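Local atomic coordinates of TatD-related deoxyribonuclease (Thermotoga maritima, PDB entry 1J6O), a protein that probably acts as a metal-dependent nuclease, hydrolysing the phosphodiester bonds of DNA. Residues G187-P192 against K234-T239; V200-G205 against S241-V246; H76-V81 against N111-E116; T104-F109 against E116-V121; R66-V71 against D95-A100. All coordinates share one frame; numbering follows the deposited sequence.

Contact 1: G187-P192 against K234-T239; sequences GPVTYP and KYVVET
Apolar packing joins the two segments around Val189 and Val236, whose side chains cross at about a right angle with CG1 of Val189 3.9 Å from CG1 of Val236. The other methyl of Val236, CG2, lies 3.7 Å from Gly187 N, against backbone that carries no side chain. Methyl groups also meet oxygens across the gap. CG2 of Thr190 approaches Thr239 OG1 to 3.3 Å and Tyr235 O to 3.5 Å, while CG2 of Thr239 stands 3.4 Å from Val189 O.

No hydrogen bond spans the two segments; the polar bonds brace the 3-10 turn from within. Gly187 O is gripped twice by Thr190, through its N at 3.0 Å and through its OG1 at 2.8 Å, the hydroxyl arriving nearly along the C=O axis. Thr190 has OG1 between its backbone N and carbonyl carbon (chi1 68°), which turns the hydroxyl back to Gly187 and leaves CG2 for the helix. OG1 is also hydrogen-bonded to Gln221 N. An alanine at Thr190 would probably leave Gln221 N without this mate and open a gap beside Thr239 OG1.

Gly187 lies about 8 Å from the side chain of Asp214, a predicted metal ligand. The contact packs the loop that follows strand 181-185 onto helix 233-244, close to the probable metal centre of a TIM barrel.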
# COMPACT_ATOMS: atom_id res chain seq x y z
N GLY A 187 -4.38 4.04 9.49
CA GLY A 187 -5.02 4.06 10.80
C GLY A 187 -4.18 4.42 12.01
O GLY A 187 -4.59 5.30 12.79
N PRO A 188 -3.02 3.80 12.20
CA PRO A 188 -2.12 4.05 13.34
C PRO A 188 -1.73 5.52 13.59
O PRO A 188 -1.35 5.89 14.70
CB PRO A 188 -0.91 3.18 13.04
CG PRO A 188 -1.56 1.97 12.26
CD PRO A 188 -2.49 2.71 11.34
N VAL A 189 -1.78 6.35 12.56
CA VAL A 189 -1.42 7.76 12.72
C VAL A 189 -2.38 8.45 13.72
O VAL A 189 -2.04 9.50 14.33
CB VAL A 189 -1.46 8.48 11.34
CG1 VAL A 189 -2.90 8.84 10.96
CG2 VAL A 189 -0.54 9.75 11.39
N THR A 190 -3.57 7.88 13.90
CA THR A 190 -4.56 8.43 14.81
C THR A 190 -4.46 7.89 16.25
O THR A 190 -5.19 8.37 17.12
CB THR A 190 -6.00 8.11 14.39
OG1 THR A 190 -6.22 6.70 14.54
CG2 THR A 190 -6.29 8.54 12.96
N TYR A 191 -3.60 6.91 16.47
CA TYR A 191 -3.44 6.32 17.81
C TYR A 191 -2.77 7.27 18.78
O TYR A 191 -1.69 7.76 18.52
CB TYR A 191 -2.65 5.01 17.72
CG TYR A 191 -3.30 3.94 16.86
CD1 TYR A 191 -4.60 4.11 16.36
CD2 TYR A 191 -2.62 2.76 16.56
CE1 TYR A 191 -5.20 3.11 15.57
CE2 TYR A 191 -3.20 1.78 15.78
CZ TYR A 191 -4.48 1.95 15.30
OH TYR A 191 -5.04 0.95 14.53
N PRO A 192 -3.41 7.53 19.93
CA PRO A 192 -2.77 8.46 20.87
C PRO A 192 -1.34 8.08 21.21
O PRO A 192 -0.49 8.95 21.36
CB PRO A 192 -3.70 8.42 22.10
CG PRO A 192 -4.36 7.07 22.01
CD PRO A 192 -4.63 6.93 20.51
N LYS A 234 -11.32 8.92 6.38
CA LYS A 234 -11.53 10.32 6.78
C LYS A 234 -10.83 10.72 8.09
O LYS A 234 -10.40 11.86 8.24
CB LYS A 234 -13.02 10.63 6.90
CG LYS A 234 -13.73 9.83 7.96
CD LYS A 234 -15.25 9.83 7.73
CE LYS A 234 -15.90 11.12 8.14
NZ LYS A 234 -15.45 12.26 7.31
N TYR A 235 -10.75 9.79 9.03
CA TYR A 235 -10.12 10.04 10.32
C TYR A 235 -8.63 10.17 10.17
O TYR A 235 -8.00 10.90 10.95
CB TYR A 235 -10.47 8.90 11.30
CG TYR A 235 -11.96 8.82 11.52
CD1 TYR A 235 -12.63 9.79 12.25
CD2 TYR A 235 -12.72 7.82 10.91
CE1 TYR A 235 -14.02 9.78 12.37
CE2 TYR A 235 -14.10 7.79 11.02
CZ TYR A 235 -14.75 8.78 11.74
OH TYR A 235 -16.12 8.75 11.79
N VAL A 236 -8.07 9.46 9.18
CA VAL A 236 -6.63 9.52 8.94
C VAL A 236 -6.31 10.90 8.38
O VAL A 236 -5.31 11.52 8.76
CB VAL A 236 -6.19 8.40 7.93
CG1 VAL A 236 -4.70 8.57 7.54
CG2 VAL A 236 -6.40 7.03 8.60
N VAL A 237 -7.14 11.36 7.45
CA VAL A 237 -6.94 12.66 6.85
C VAL A 237 -7.08 13.74 7.94
O VAL A 237 -6.30 14.70 8.00
CB VAL A 237 -7.99 12.90 5.75
CG1 VAL A 237 -8.04 14.39 5.38
CG2 VAL A 237 -7.66 12.06 4.50
N GLU A 238 -8.10 13.59 8.78
CA GLU A 238 -8.34 14.55 9.86
C GLU A 238 -7.09 14.72 10.70
O GLU A 238 -6.61 15.84 10.91
CB GLU A 238 -9.50 14.08 10.72
CG GLU A 238 -9.72 14.89 11.97
CD GLU A 238 -11.02 14.49 12.65
OE1 GLU A 238 -11.26 13.26 12.77
OE2 GLU A 238 -11.78 15.39 13.06
N THR A 239 -6.53 13.61 11.16
CA THR A 239 -5.33 13.68 11.98
C THR A 239 -4.17 14.33 11.22
O THR A 239 -3.48 15.21 11.75
CB THR A 239 -4.91 12.28 12.49
OG1 THR A 239 -5.91 11.80 13.40
CG2 THR A 239 -3.56 12.31 13.21

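Contact 2: V200-G205 against S241-V246; sequences VVKRVG and SQVLGV
No ring or side-chain amide takes part where Val201 and Lys202 meet Val243 and Leu244; the flat group that is met is the Val201 peptide, whose O has the methyl CD2 of Leu244 at 3.6 Å. The same methyl lies 3.8 Å from Lys202 CA. Here the ends of two neighbouring outer helices of the TIM barrel, 195-204 and 233-244, come together. The second of them closes in a Schellman motif with Gly245 as its C-prime residue: Val246 N bonds to Ser241 O at 3.0 Å, and a weak bond runs from Gly245 N to Gln242 O. Gly205 leaves helix 195-204 with positive phi as well.

The remaining packing is aliphatic as well. CG1 of Val243 approaches Lys202 CB to 3.8 Å, the two side chains crossing obliquely, and CG1 of Val201 is 4.4 Å from Leu244 CG. Val201 also touches Val189, and Leu244 touches Leu206.

The lysine has CG anti to its backbone N (chi1 -163°) and is extended from there on, so that its methylenes pass Val243 O. At its end a water ties the helices together, accepting from Lys202 NZ at 2.7 Å and donating to Val243 O at 3.0 Å.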
# COMPACT_ATOMS: atom_id res chain seq x y z
N VAL A 200 6.77 12.16 12.39
CA VAL A 200 7.34 11.83 11.08
C VAL A 200 6.52 12.49 9.97
O VAL A 200 7.05 13.09 9.03
CB VAL A 200 7.32 10.30 10.81
CG1 VAL A 200 7.73 10.03 9.38
CG2 VAL A 200 8.28 9.59 11.77
N VAL A 201 5.20 12.37 10.08
CA VAL A 201 4.33 12.98 9.10
C VAL A 201 4.58 14.49 9.08
O VAL A 201 4.60 15.12 8.03
CB VAL A 201 2.84 12.72 9.44
CG1 VAL A 201 1.96 13.61 8.61
CG2 VAL A 201 2.49 11.26 9.15
N LYS A 202 4.77 15.06 10.27
CA LYS A 202 5.01 16.49 10.39
C LYS A 202 6.28 16.94 9.65
O LYS A 202 6.29 17.99 8.99
CB LYS A 202 5.09 16.87 11.88
CG LYS A 202 4.94 18.37 12.17
CD LYS A 202 4.64 18.60 13.65
CE LYS A 202 4.61 20.09 14.02
NZ LYS A 202 4.28 20.32 15.48
N ARG A 203 7.34 16.14 9.77
CA ARG A 203 8.63 16.43 9.13
C ARG A 203 8.66 16.18 7.64
O ARG A 203 9.30 16.92 6.88
CB ARG A 203 9.74 15.57 9.74
CG ARG A 203 9.91 15.66 11.26
CD ARG A 203 10.64 16.92 11.68
NE ARG A 203 12.03 16.95 11.22
CZ ARG A 203 12.98 16.13 11.64
NH1 ARG A 203 12.72 15.19 12.54
NH2 ARG A 203 14.22 16.25 11.18
N VAL A 204 7.97 15.13 7.20
CA VAL A 204 7.95 14.78 5.79
C VAL A 204 7.04 15.64 4.91
O VAL A 204 7.41 15.99 3.79
CB VAL A 204 7.57 13.30 5.62
CG1 VAL A 204 7.43 12.96 4.15
CG2 VAL A 204 8.66 12.42 6.27
N GLY A 205 5.85 15.96 5.40
CA GLY A 205 4.98 16.77 4.59
C GLY A 205 4.16 16.01 3.57
O GLY A 205 4.38 14.83 3.31
N SER A 241 -4.23 16.42 8.77
CA SER A 241 -4.48 17.85 8.62
C SER A 241 -4.21 18.60 9.93
O SER A 241 -3.65 19.71 9.93
CB SER A 241 -5.93 18.09 8.17
OG SER A 241 -6.86 17.82 9.20
N GLN A 242 -4.56 17.99 11.05
CA GLN A 242 -4.34 18.65 12.33
C GLN A 242 -2.86 18.72 12.66
O GLN A 242 -2.35 19.75 13.12
CB GLN A 242 -5.11 17.93 13.42
CG GLN A 242 -6.59 17.90 13.12
CD GLN A 242 -7.37 17.07 14.08
OE1 GLN A 242 -6.86 16.10 14.65
NE2 GLN A 242 -8.64 17.43 14.26
N VAL A 243 -2.15 17.63 12.43
CA VAL A 243 -0.73 17.61 12.73
C VAL A 243 0.07 18.58 11.85
O VAL A 243 1.08 19.15 12.29
CB VAL A 243 -0.15 16.18 12.58
CG1 VAL A 243 1.38 16.23 12.49
CG2 VAL A 243 -0.57 15.31 13.79
N LEU A 244 -0.38 18.77 10.61
CA LEU A 244 0.32 19.66 9.69
C LEU A 244 -0.23 21.08 9.71
O LEU A 244 0.34 21.96 9.06
CB LEU A 244 0.22 19.14 8.26
CG LEU A 244 0.98 17.85 7.96
CD1 LEU A 244 0.61 17.39 6.57
CD2 LEU A 244 2.47 18.08 8.08
N GLY A 245 -1.32 21.27 10.43
CA GLY A 245 -1.92 22.59 10.50
C GLY A 245 -2.43 23.08 9.15
O GLY A 245 -2.27 24.26 8.82
N VAL A 246 -3.03 22.19 8.35
CA VAL A 246 -3.54 22.58 7.03
C VAL A 246 -4.98 22.09 6.82
O VAL A 246 -5.46 21.20 7.53
CB VAL A 246 -2.63 22.06 5.86
CG1 VAL A 246 -1.19 22.50 6.08
CG2 VAL A 246 -2.70 20.53 5.76
O HOH W 1 1.64 19.61 15.24

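Contact 3: H76-V81 against N111-E116; sequences HDAKEV and NISPAE
Ser113 OG is held between two backbone groups of the facing loop. It donates to His76 O at 2.7 Å, coming from well above the carbonyl plane, and accepts from Lys79 N at 3.1 Å with an N-H...O angle of 154°. The hydroxyl of this buried serine is thereby used in both directions, and it bridges the backbone of His76 and Lys79.

Ile112 packs beside it. Its CG1 lies over one face of the His76 ring, offset toward the rim, in a CH-pi contact 4.1 Å from the centroid. Ile112 CG2 is 3.6 Å from His76 O. A water adds a polar link, accepting from Ile112 N at 2.8 Å and hydrogen-bonded to His76 ND1 at 3.0 Å. A chi1 of 66°, between backbone N and carbonyl carbon, sets Lys79 CG beside Ser113 OG; further out, Lys79 CE comes to 3.1 Å from Ile112 O.

Pro114 is the N-cap residue of helix 115-132, whose Val117 and Val121 touch Ala78. The contact ties together the loops that follow strands 67-71 and 98-107, beside the probable metal site of this TIM barrel: the side chain of His76 is about 5 Å from that of His139, a predicted metal ligand.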
# COMPACT_ATOMS: atom_id res chain seq x y z
N HIS A 76 5.50 -13.33 4.40
CA HIS A 76 5.09 -14.46 5.22
C HIS A 76 4.94 -15.69 4.33
O HIS A 76 5.29 -16.79 4.73
CB HIS A 76 3.76 -14.18 5.95
CG HIS A 76 3.86 -13.15 7.03
ND1 HIS A 76 4.93 -12.50 7.55
CD2 HIS A 76 2.76 -12.67 7.71
CE1 HIS A 76 4.46 -11.65 8.52
NE2 HIS A 76 3.15 -11.77 8.60
N ASP A 77 4.45 -15.47 3.11
CA ASP A 77 4.24 -16.55 2.17
C ASP A 77 5.46 -16.89 1.30
O ASP A 77 5.34 -17.69 0.37
CB ASP A 77 3.04 -16.20 1.23
CG ASP A 77 1.77 -15.68 1.98
OD1 ASP A 77 1.78 -14.57 2.60
OD2 ASP A 77 0.71 -16.35 1.90
N ALA A 78 6.63 -16.31 1.58
CA ALA A 78 7.83 -16.57 0.76
C ALA A 78 8.33 -18.01 0.63
O ALA A 78 8.82 -18.40 -0.43
CB ALA A 78 9.00 -15.66 1.23
N LYS A 79 8.23 -18.79 1.70
CA LYS A 79 8.68 -20.17 1.67
C LYS A 79 7.71 -21.05 0.91
O LYS A 79 8.02 -22.20 0.65
CB LYS A 79 8.86 -20.72 3.10
CG LYS A 79 7.56 -20.86 3.90
CD LYS A 79 7.88 -21.27 5.35
CE LYS A 79 6.71 -21.02 6.30
NZ LYS A 79 5.47 -21.74 5.88
N GLU A 80 6.54 -20.49 0.56
CA GLU A 80 5.49 -21.22 -0.17
C GLU A 80 5.42 -21.00 -1.69
O GLU A 80 4.63 -21.66 -2.39
CB GLU A 80 4.11 -20.85 0.40
CG GLU A 80 4.00 -20.86 1.92
CD GLU A 80 4.25 -22.23 2.54
OE1 GLU A 80 4.52 -23.20 1.79
OE2 GLU A 80 4.16 -22.32 3.78
N VAL A 81 6.23 -20.10 -2.23
CA VAL A 81 6.16 -19.88 -3.67
C VAL A 81 6.57 -21.04 -4.57
O VAL A 81 7.57 -21.72 -4.32
CB VAL A 81 6.99 -18.62 -4.11
CG1 VAL A 81 6.48 -17.38 -3.38
CG2 VAL A 81 8.47 -18.85 -3.84
N ASN A 111 8.68 -13.32 11.14
CA ASN A 111 9.55 -14.35 10.59
C ASN A 111 8.89 -15.71 10.34
O ASN A 111 9.38 -16.77 10.75
CB ASN A 111 10.77 -14.53 11.48
CG ASN A 111 11.83 -13.47 11.22
OD1 ASN A 111 12.01 -12.58 12.18
ND2 ASN A 111 12.46 -13.44 10.16
N ILE A 112 7.76 -15.67 9.65
CA ILE A 112 7.01 -16.87 9.32
C ILE A 112 7.87 -17.59 8.27
O ILE A 112 7.85 -18.81 8.18
CB ILE A 112 5.64 -16.50 8.72
CG1 ILE A 112 4.77 -15.81 9.78
CG2 ILE A 112 4.98 -17.73 8.17
CD1 ILE A 112 4.53 -16.65 11.02
N SER A 113 8.58 -16.82 7.45
CA SER A 113 9.44 -17.38 6.43
C SER A 113 10.84 -16.93 6.83
O SER A 113 11.01 -15.84 7.40
CB SER A 113 9.11 -16.83 5.02
OG SER A 113 7.94 -17.44 4.50
N PRO A 114 11.86 -17.78 6.58
CA PRO A 114 13.26 -17.49 6.91
C PRO A 114 13.70 -16.23 6.16
O PRO A 114 13.25 -15.97 5.04
CB PRO A 114 13.99 -18.74 6.41
CG PRO A 114 12.93 -19.82 6.57
CD PRO A 114 11.71 -19.13 6.03
N ALA A 115 14.59 -15.46 6.78
CA ALA A 115 15.09 -14.23 6.18
C ALA A 115 15.66 -14.35 4.78
O ALA A 115 15.29 -13.56 3.91
CB ALA A 115 16.13 -13.58 7.09
N GLU A 116 16.56 -15.29 4.54
CA GLU A 116 17.11 -15.38 3.18
C GLU A 116 16.08 -15.75 2.11
O GLU A 116 16.21 -15.35 0.94
CB GLU A 116 18.31 -16.34 3.17
CG GLU A 116 19.52 -15.79 3.94
CD GLU A 116 19.93 -14.40 3.47
OE1 GLU A 116 20.06 -14.19 2.23
OE2 GLU A 116 20.14 -13.51 4.34
O HOH W 2 7.71 -13.53 7.81

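Contact 4: T104-F109 against E116-V121; sequences TGLDFF and EVQKRV
This is a buried strand-on-helix contact within the beta-alpha-beta unit formed by strand 98-107, helix 115-132 and strand 136-141. Strand 104-107 and helix 116-121 run nearly antiparallel, at 163°, with axes 7.7 Å apart at their closest.

The side-chain amide of Gln118 binds the backbone of Asp107 at both ends. Gln118 OE1 accepts from Asp107 N at 2.8 Å, in the carbonyl plane and on a lone pair, and the bond is almost straight at 169°. Gln118 NE2 donates to Asp107 O at 3.1 Å; the acceptor lies in the amide plane, although the nitrogen stands above the plane of the Asp107 carbonyl. NE2 also bonds to Ser113 O, so three bonds fix the amide's rotation. An extended chain beyond CG carries it to the end of the strand.

Leu106 and Phe108 pack beside this amide. CD2 of Leu106 is 3.8 Å from Gln118 CB and 3.9 Å from Lys119 N. The Phe108 ring, turned 64° from the amide plane, meets Gln118 CD at its edge. Lys119 CE reaches another part of that edge, 4.5 Å from Phe108 CZ, and Lys119 NZ forms a salt bridge with Glu116 OE2. At the end of the strand, Asp107 OD1 accepts from Phe109 N at 2.7 Å in an Asx turn.

Strand 136-141 flanks the contact, with backbone hydrogen bonds to Thr104 and Leu106, and Asp107 touches its His139, a predicted metal ligand. Leu106 also meets Glu146 and Ala147 of helix 144-153.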
# COMPACT_ATOMS: atom_id res chain seq x y z
N THR A 104 4.90 -7.05 -1.26
CA THR A 104 6.20 -7.75 -1.28
C THR A 104 7.12 -7.00 -0.33
O THR A 104 6.95 -5.80 -0.10
CB THR A 104 6.81 -7.82 -2.71
OG1 THR A 104 8.04 -8.56 -2.67
CG2 THR A 104 7.07 -6.45 -3.27
N GLY A 105 8.08 -7.70 0.27
CA GLY A 105 8.97 -7.01 1.17
C GLY A 105 9.60 -7.95 2.16
O GLY A 105 9.83 -9.12 1.85
N LEU A 106 9.84 -7.44 3.37
CA LEU A 106 10.46 -8.21 4.44
C LEU A 106 9.77 -7.97 5.77
O LEU A 106 9.39 -6.83 6.09
CB LEU A 106 11.92 -7.77 4.63
CG LEU A 106 12.87 -7.76 3.45
CD1 LEU A 106 14.22 -7.18 3.89
CD2 LEU A 106 13.02 -9.20 2.93
N ASP A 107 9.60 -9.03 6.54
CA ASP A 107 8.98 -8.93 7.86
C ASP A 107 9.88 -9.76 8.78
O ASP A 107 9.79 -10.99 8.81
CB ASP A 107 7.55 -9.49 7.89
CG ASP A 107 6.94 -9.42 9.29
OD1 ASP A 107 7.70 -9.32 10.27
OD2 ASP A 107 5.70 -9.45 9.44
N PHE A 108 10.77 -9.08 9.50
CA PHE A 108 11.67 -9.77 10.42
C PHE A 108 11.13 -9.74 11.84
O PHE A 108 11.83 -10.03 12.81
CB PHE A 108 13.08 -9.16 10.36
CG PHE A 108 13.78 -9.40 9.06
CD1 PHE A 108 13.23 -10.25 8.11
CD2 PHE A 108 15.00 -8.80 8.79
CE1 PHE A 108 13.88 -10.49 6.90
CE2 PHE A 108 15.67 -9.04 7.58
CZ PHE A 108 15.11 -9.88 6.64
N PHE A 109 9.86 -9.35 11.96
CA PHE A 109 9.25 -9.30 13.27
C PHE A 109 8.59 -10.65 13.48
O PHE A 109 8.86 -11.30 14.48
CB PHE A 109 8.20 -8.18 13.37
CG PHE A 109 7.45 -8.19 14.67
CD1 PHE A 109 8.08 -7.81 15.85
CD2 PHE A 109 6.14 -8.64 14.73
CE1 PHE A 109 7.41 -7.88 17.08
CE2 PHE A 109 5.46 -8.71 15.94
CZ PHE A 109 6.09 -8.33 17.12
N GLU A 116 16.56 -15.29 4.54
CA GLU A 116 17.11 -15.38 3.18
C GLU A 116 16.08 -15.75 2.11
O GLU A 116 16.21 -15.35 0.94
CB GLU A 116 18.31 -16.34 3.17
CG GLU A 116 19.52 -15.79 3.94
CD GLU A 116 19.93 -14.40 3.47
OE1 GLU A 116 20.06 -14.19 2.23
OE2 GLU A 116 20.14 -13.51 4.34
N VAL A 117 15.06 -16.50 2.50
CA VAL A 117 14.00 -16.93 1.59
C VAL A 117 13.17 -15.65 1.31
O VAL A 117 12.75 -15.41 0.19
CB VAL A 117 13.15 -18.04 2.29
CG1 VAL A 117 11.87 -18.30 1.53
CG2 VAL A 117 13.99 -19.36 2.39
N GLN A 118 12.92 -14.84 2.33
CA GLN A 118 12.15 -13.60 2.13
C GLN A 118 12.91 -12.69 1.16
O GLN A 118 12.34 -12.11 0.23
CB GLN A 118 11.99 -12.84 3.45
CG GLN A 118 11.01 -13.47 4.42
CD GLN A 118 10.78 -12.58 5.60
OE1 GLN A 118 10.68 -11.36 5.45
NE2 GLN A 118 10.69 -13.17 6.80
N LYS A 119 14.20 -12.55 1.42
CA LYS A 119 15.04 -11.71 0.58
C LYS A 119 15.01 -12.13 -0.89
O LYS A 119 14.87 -11.28 -1.75
CB LYS A 119 16.49 -11.73 1.06
CG LYS A 119 16.72 -10.91 2.28
CD LYS A 119 18.18 -11.09 2.71
CE LYS A 119 18.60 -10.16 3.81
NZ LYS A 119 20.08 -10.36 4.06
N ARG A 120 15.12 -13.43 -1.19
CA ARG A 120 15.11 -13.81 -2.60
C ARG A 120 13.78 -13.55 -3.29
O ARG A 120 13.74 -13.11 -4.44
CB ARG A 120 15.54 -15.27 -2.79
CG ARG A 120 14.50 -16.31 -2.50
CD ARG A 120 14.67 -17.56 -3.37
NE ARG A 120 13.41 -17.85 -4.06
CZ ARG A 120 13.30 -18.15 -5.35
NH1 ARG A 120 14.38 -18.22 -6.13
NH2 ARG A 120 12.09 -18.33 -5.88
N VAL A 121 12.69 -13.83 -2.59
CA VAL A 121 11.33 -13.63 -3.13
C VAL A 121 11.06 -12.14 -3.35
O VAL A 121 10.38 -11.75 -4.32
CB VAL A 121 10.29 -14.25 -2.15
CG1 VAL A 121 8.86 -13.82 -2.51
CG2 VAL A 121 10.41 -15.80 -2.20

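Contact 5: R66-V71 against D95-A100; sequences RIFCSV and DEKVVA
Two neighbouring parallel strands of the TIM barrel, 67-71 and 98-107, meet here where the second one begins. Cys69 N bonds to Lys97 O and Val99 N to Cys69 O, each at 2.8 Å, round the bridge between Cys69 and Val98. The next bond, Val71 N to Ala100 O at 3.3 Å, falls one residue further along than a regular register would put it, consistent with the break in strand 98-107. The short strand segments cross at 59°.

Lys97 turns back to the facing strand: the bend at chi2 (-73°) turns CD toward strand 67-71, and from there the nearly extended end lets Lys97 NZ donate to Ile67 O at 2.7 Å. NZ also bonds to Ser61 O and Ser64 O, so one ammonium group serves three carbonyls. Lys97 belongs to a type I turn from Asp95 to Val98, braced by an Asx turn in which Asp95 OD1 accepts from Lys97 N at 2.9 Å. A methionine in place of Lys97 would probably leave these carbonyls without their shared donor and loosen the tie between the turn and strand 67-71.

Side chains pack across the pair: Phe68 CD2 lies 3.8 Å from Val99 CG1, and Val71 CG1 is 4.1 Å from Val98 CG2. Ser70 OG bonds to Gly102 O.

Strand 41-47 flanks strand 67-71, with backbone hydrogen bonds to Phe68 and Ser70. Helix 51-61 packs on Ile67 and Cys69, and helix 248-264 touches Phe68, Val99 and Ala100.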
# COMPACT_ATOMS: atom_id res chain seq x y z
N ARG A 66 -13.72 1.59 -9.78
CA ARG A 66 -12.91 2.26 -8.74
C ARG A 66 -11.88 1.41 -8.03
O ARG A 66 -11.20 1.89 -7.10
CB ARG A 66 -13.83 2.90 -7.71
CG ARG A 66 -14.67 4.01 -8.33
CD ARG A 66 -15.50 4.73 -7.30
NE ARG A 66 -16.27 5.78 -7.96
CZ ARG A 66 -16.27 7.06 -7.60
NH1 ARG A 66 -15.54 7.48 -6.57
NH2 ARG A 66 -16.98 7.94 -8.31
N ILE A 67 -11.75 0.16 -8.46
CA ILE A 67 -10.78 -0.72 -7.84
C ILE A 67 -9.71 -1.16 -8.85
O ILE A 67 -10.04 -1.58 -9.96
CB ILE A 67 -11.46 -1.99 -7.30
CG1 ILE A 67 -12.52 -1.61 -6.24
CG2 ILE A 67 -10.42 -2.89 -6.64
CD1 ILE A 67 -13.35 -2.82 -5.80
N PHE A 68 -8.44 -0.99 -8.46
CA PHE A 68 -7.31 -1.37 -9.30
C PHE A 68 -6.66 -2.45 -8.46
O PHE A 68 -6.93 -2.56 -7.25
CB PHE A 68 -6.38 -0.20 -9.59
CG PHE A 68 -7.05 0.83 -10.44
CD1 PHE A 68 -7.82 1.84 -9.85
CD2 PHE A 68 -7.01 0.73 -11.82
CE1 PHE A 68 -8.56 2.74 -10.64
CE2 PHE A 68 -7.74 1.62 -12.63
CZ PHE A 68 -8.51 2.62 -12.03
N CYS A 69 -5.75 -3.20 -9.06
CA CYS A 69 -5.09 -4.30 -8.38
C CYS A 69 -3.56 -4.34 -8.29
O CYS A 69 -2.88 -3.79 -9.15
CB CYS A 69 -5.57 -5.57 -9.13
SG CYS A 69 -5.05 -7.19 -8.56
N SER A 70 -3.04 -4.95 -7.22
CA SER A 70 -1.59 -5.09 -7.04
C SER A 70 -1.48 -6.59 -6.81
O SER A 70 -2.24 -7.16 -6.00
CB SER A 70 -1.06 -4.37 -5.80
OG SER A 70 0.36 -4.49 -5.76
N VAL A 71 -0.54 -7.25 -7.49
CA VAL A 71 -0.38 -8.69 -7.32
C VAL A 71 1.02 -8.97 -6.79
O VAL A 71 1.99 -8.29 -7.18
CB VAL A 71 -0.59 -9.48 -8.65
CG1 VAL A 71 -2.02 -9.23 -9.16
CG2 VAL A 71 0.44 -9.06 -9.72
N ASP A 95 -3.29 -8.11 -17.32
CA ASP A 95 -4.58 -7.41 -17.16
C ASP A 95 -4.33 -5.92 -16.85
O ASP A 95 -3.52 -5.58 -15.98
CB ASP A 95 -5.38 -8.04 -16.01
CG ASP A 95 -6.86 -7.70 -16.08
OD1 ASP A 95 -7.22 -6.53 -15.83
OD2 ASP A 95 -7.66 -8.61 -16.41
N GLU A 96 -5.03 -5.03 -17.56
CA GLU A 96 -4.85 -3.59 -17.34
C GLU A 96 -5.23 -3.11 -15.94
O GLU A 96 -4.81 -2.04 -15.51
CB GLU A 96 -5.65 -2.79 -18.37
CG GLU A 96 -7.13 -3.12 -18.40
N LYS A 97 -6.01 -3.91 -15.23
CA LYS A 97 -6.43 -3.54 -13.88
C LYS A 97 -5.26 -3.64 -12.89
O LYS A 97 -5.35 -3.08 -11.79
CB LYS A 97 -7.57 -4.45 -13.43
CG LYS A 97 -8.93 -4.03 -13.94
CD LYS A 97 -9.38 -2.78 -13.20
CE LYS A 97 -10.88 -2.58 -13.35
NZ LYS A 97 -11.38 -1.66 -12.32
N VAL A 98 -4.20 -4.36 -13.27
CA VAL A 98 -3.02 -4.50 -12.38
C VAL A 98 -2.14 -3.27 -12.54
O VAL A 98 -1.58 -3.00 -13.63
CB VAL A 98 -2.25 -5.78 -12.70
CG1 VAL A 98 -0.96 -5.82 -11.87
CG2 VAL A 98 -3.11 -6.99 -12.36
N VAL A 99 -1.98 -2.53 -11.45
CA VAL A 99 -1.19 -1.30 -11.47
C VAL A 99 0.06 -1.32 -10.61
O VAL A 99 0.77 -0.32 -10.51
CB VAL A 99 -2.08 -0.11 -11.00
CG1 VAL A 99 -3.29 0.04 -11.93
CG2 VAL A 99 -2.61 -0.39 -9.58
N ALA A 100 0.34 -2.46 -9.99
CA ALA A 100 1.50 -2.51 -9.14
C ALA A 100 1.82 -3.95 -8.81
O ALA A 100 1.02 -4.84 -9.08
CB ALA A 100 1.23 -1.74 -7.82

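How the contacts relate
The five contacts fall into two close pairs and one that stands apart. Contacts 1 and 2 share helix 233-244, their centres 12 Å apart, and meet where Val189 CG2 lies 4.1 Å from Val201 CG2. Contacts 3 and 4 share helix 115-132 and Glu116, with centres 6 Å apart; they touch where Ala78 O lies 3.5 Å from Val121 CG2. Contact 5 adjoins contact 4 in sequence and uses the same strand, 98-107, yet their centres are 23 Å apart. Around the predicted metal ligands, contacts 3 and 4 approach His139, contact 1 lies near Asp214, and the side chain of Ser70 in contact 5 is about 6 Å from that of Glu103; contact 2 is remote.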